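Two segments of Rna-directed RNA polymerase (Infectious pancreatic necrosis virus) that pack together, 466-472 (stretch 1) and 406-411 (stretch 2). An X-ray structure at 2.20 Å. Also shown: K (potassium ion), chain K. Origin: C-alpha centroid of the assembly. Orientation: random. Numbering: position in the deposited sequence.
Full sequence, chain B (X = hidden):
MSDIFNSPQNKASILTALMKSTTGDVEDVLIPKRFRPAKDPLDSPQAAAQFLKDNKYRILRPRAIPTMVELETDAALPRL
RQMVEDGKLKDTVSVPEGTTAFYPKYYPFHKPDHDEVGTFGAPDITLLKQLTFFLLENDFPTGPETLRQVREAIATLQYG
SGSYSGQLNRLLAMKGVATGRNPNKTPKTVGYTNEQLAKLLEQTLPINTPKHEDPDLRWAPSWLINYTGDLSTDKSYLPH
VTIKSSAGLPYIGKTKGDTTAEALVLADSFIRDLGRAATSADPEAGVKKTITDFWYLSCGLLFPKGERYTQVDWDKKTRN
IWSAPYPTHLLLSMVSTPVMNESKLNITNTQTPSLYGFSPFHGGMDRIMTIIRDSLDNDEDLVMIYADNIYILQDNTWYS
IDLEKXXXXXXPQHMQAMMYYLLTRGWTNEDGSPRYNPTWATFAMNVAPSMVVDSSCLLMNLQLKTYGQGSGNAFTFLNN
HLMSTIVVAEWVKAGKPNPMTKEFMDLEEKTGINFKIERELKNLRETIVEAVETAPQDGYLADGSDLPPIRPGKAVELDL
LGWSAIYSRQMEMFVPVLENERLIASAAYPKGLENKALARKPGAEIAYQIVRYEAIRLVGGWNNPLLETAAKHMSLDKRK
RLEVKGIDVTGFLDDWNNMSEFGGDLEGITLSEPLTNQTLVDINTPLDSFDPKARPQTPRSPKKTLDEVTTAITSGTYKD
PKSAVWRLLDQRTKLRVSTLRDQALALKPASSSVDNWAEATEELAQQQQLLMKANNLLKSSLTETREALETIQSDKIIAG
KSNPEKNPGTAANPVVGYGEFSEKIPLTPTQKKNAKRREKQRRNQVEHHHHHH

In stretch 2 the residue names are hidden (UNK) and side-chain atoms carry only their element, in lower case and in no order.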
# COMPACT_ATOMS: atom_id res chain seq x y z
N THR B 466 10.82 12.47 9.27
CA THR B 466 10.31 11.76 8.09
C THR B 466 9.96 12.84 7.06
O THR B 466 9.34 13.85 7.41
CB THR B 466 9.12 10.85 8.44
OG1 THR B 466 9.56 9.85 9.36
CG2 THR B 466 8.52 10.15 7.20
N TYR B 467 10.41 12.66 5.82
CA TYR B 467 10.06 13.55 4.71
C TYR B 467 9.01 12.81 3.83
O TYR B 467 9.29 11.72 3.31
CB TYR B 467 11.30 14.00 3.92
CG TYR B 467 12.24 14.87 4.75
CD1 TYR B 467 13.24 14.31 5.53
CD2 TYR B 467 12.09 16.26 4.76
CE1 TYR B 467 14.11 15.11 6.29
CE2 TYR B 467 12.96 17.07 5.51
CZ TYR B 467 13.96 16.49 6.28
OH TYR B 467 14.84 17.27 7.03
N GLY B 468 7.80 13.37 3.76
CA GLY B 468 6.68 12.76 3.05
C GLY B 468 5.91 11.80 3.93
O GLY B 468 6.05 11.84 5.15
N GLN B 469 5.10 10.91 3.31
CA GLN B 469 4.31 9.95 4.08
C GLN B 469 5.14 8.71 4.38
O GLN B 469 5.98 8.30 3.57
CB GLN B 469 2.98 9.57 3.39
CG GLN B 469 3.12 8.74 2.12
CD GLN B 469 1.85 8.05 1.70
OE1 GLN B 469 0.95 7.75 2.51
NE2 GLN B 469 1.73 7.78 0.41
N GLY B 470 4.90 8.13 5.53
CA GLY B 470 5.61 6.93 5.93
C GLY B 470 5.12 5.74 5.14
O GLY B 470 3.96 5.36 5.26
N SER B 471 6.02 5.15 4.33
CA SER B 471 5.75 3.98 3.48
C SER B 471 5.31 2.78 4.31
O SER B 471 6.04 2.31 5.18
CB SER B 471 6.97 3.62 2.65
OG SER B 471 6.65 2.62 1.69
N GLY B 472 4.12 2.30 4.04
CA GLY B 472 3.55 1.18 4.77
C GLY B 472 2.40 1.59 5.66
O GLY B 472 1.64 0.73 6.11
N UNK B 406 7.60 7.72 -4.66
CA UNK B 406 6.24 8.21 -4.42
C UNK B 406 5.93 8.93 -3.12
O UNK B 406 5.64 10.13 -3.12
N UNK B 407 5.97 8.17 -2.01
CA UNK B 407 5.68 8.56 -0.62
C UNK B 407 6.35 9.89 -0.19
O UNK B 407 5.74 10.66 0.54
o UNK B 407 5.38 3.91 -0.34
o UNK B 407 6.14 5.40 -1.76
c UNK B 407 5.25 6.19 0.32
c UNK B 407 6.14 7.44 0.34
c UNK B 407 5.62 5.09 -0.67
N UNK B 408 7.58 10.16 -0.67
CA UNK B 408 8.37 11.36 -0.34
C UNK B 408 7.73 12.65 -0.89
O UNK B 408 8.04 13.73 -0.38
c UNK B 408 9.80 11.23 -0.87
N UNK B 409 6.85 12.54 -1.91
CA UNK B 409 6.16 13.69 -2.54
C UNK B 409 4.89 14.11 -1.76
O UNK B 409 4.29 15.14 -2.05
c UNK B 409 6.91 13.09 -4.90
c UNK B 409 5.75 13.34 -3.98
o UNK B 409 7.54 14.00 -5.44
n UNK B 409 7.21 11.84 -5.14
N UNK B 410 4.47 13.27 -0.81
CA UNK B 410 3.25 13.51 -0.05
C UNK B 410 3.41 14.59 1.01
O UNK B 410 4.37 14.59 1.78
s UNK B 410 1.05 12.24 1.12
c UNK B 410 2.76 12.20 0.57
N UNK B 411 2.46 15.54 1.03
CA UNK B 411 2.35 16.57 2.05
C UNK B 411 1.22 16.15 3.00
O UNK B 411 0.31 15.43 2.56
c UNK B 411 2.08 17.97 1.47
c UNK B 411 3.10 18.42 0.42
o UNK B 411 0.74 18.01 0.95
K K K . 8.62 16.50 -4.88

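Position 406 has backbone atoms and nothing beyond CA, so it is a glycine, Gly406. It makes no contact with stretch 1. Its carbonyl O accepts a hydrogen bond from the backbone N of position 409, 3.0 Å away, as the chain turns into a short 3-10 segment.

Position 407 carries three carbons in a row, the third bearing two oxygens. An unbranched chain of this length ending in a carboxylate is glutamate, Glu407. Its chi1 is m and its chi2 p, and OE2 accepts a hydrogen bond from Ser471 OG at 2.7 Å. A carboxylate suits a neighbouring hydroxyl that has a proton to give, and the chain is long enough to reach it. Nearer the backbone, Glu407 CB packs 3.7 Å from Gln469 CG.

Position 408 has a single side-chain carbon, which makes it alanine, Ala408. The CA-to-CB bond points away from stretch 1, so the closest contacts are made by the backbone: Ala408 CA lies 3.8 Å from Tyr467 O, and Ala408 O lies 3.8 Å from Gly468 CA. A small methyl suits this buried position.

Position 409 shows two carbons, the second carrying one oxygen and one nitrogen. The second carbon with its O and N is a carboxamide, held one carbon (CB) from CA, and the residue is asparagine, Asn409. Its CA-to-CB bond points away from stretch 1, which it does not touch, and both ends of its amide are used: OD1 binds the potassium ion at 2.8 Å, while ND2 donates to Gly406 O at 3.1 Å. An amide can serve a cation and a carbonyl at once, because it offers both an acceptor and a donor.

Position 410 has one carbon followed by a sulfur, which identifies cysteine, Cys410. Its CA-to-CB bond points toward stretch 1, and Cys410 CB meets Gln469 CG at 3.8 Å. The short side chain fits this buried site.

Position 411 has a carbon branching to one oxygen and one carbon, the mark of threonine, Thr411. It does not touch stretch 1. It occupies an N-cap position, where its side chain caps a backbone N just beyond the stretch, a task well suited to a short hydroxyl side chain.

The contact centres on Glu407 O, which accepts hydrogen bonds from Gln469 N at 2.9 Å and from Cys410 N at 3.2 Å. Gly468 permits the close approach: its CA makes CA-H...O contacts with Glu407 O at 3.4 Å and Cys410 O at 3.2 Å, and a CB there would clash with Glu407 O and Ala408 CA. The Ser471–Glu407 bond adds a side-chain tie to these backbone contacts.

Stretch 2 (406-411) GEANCT
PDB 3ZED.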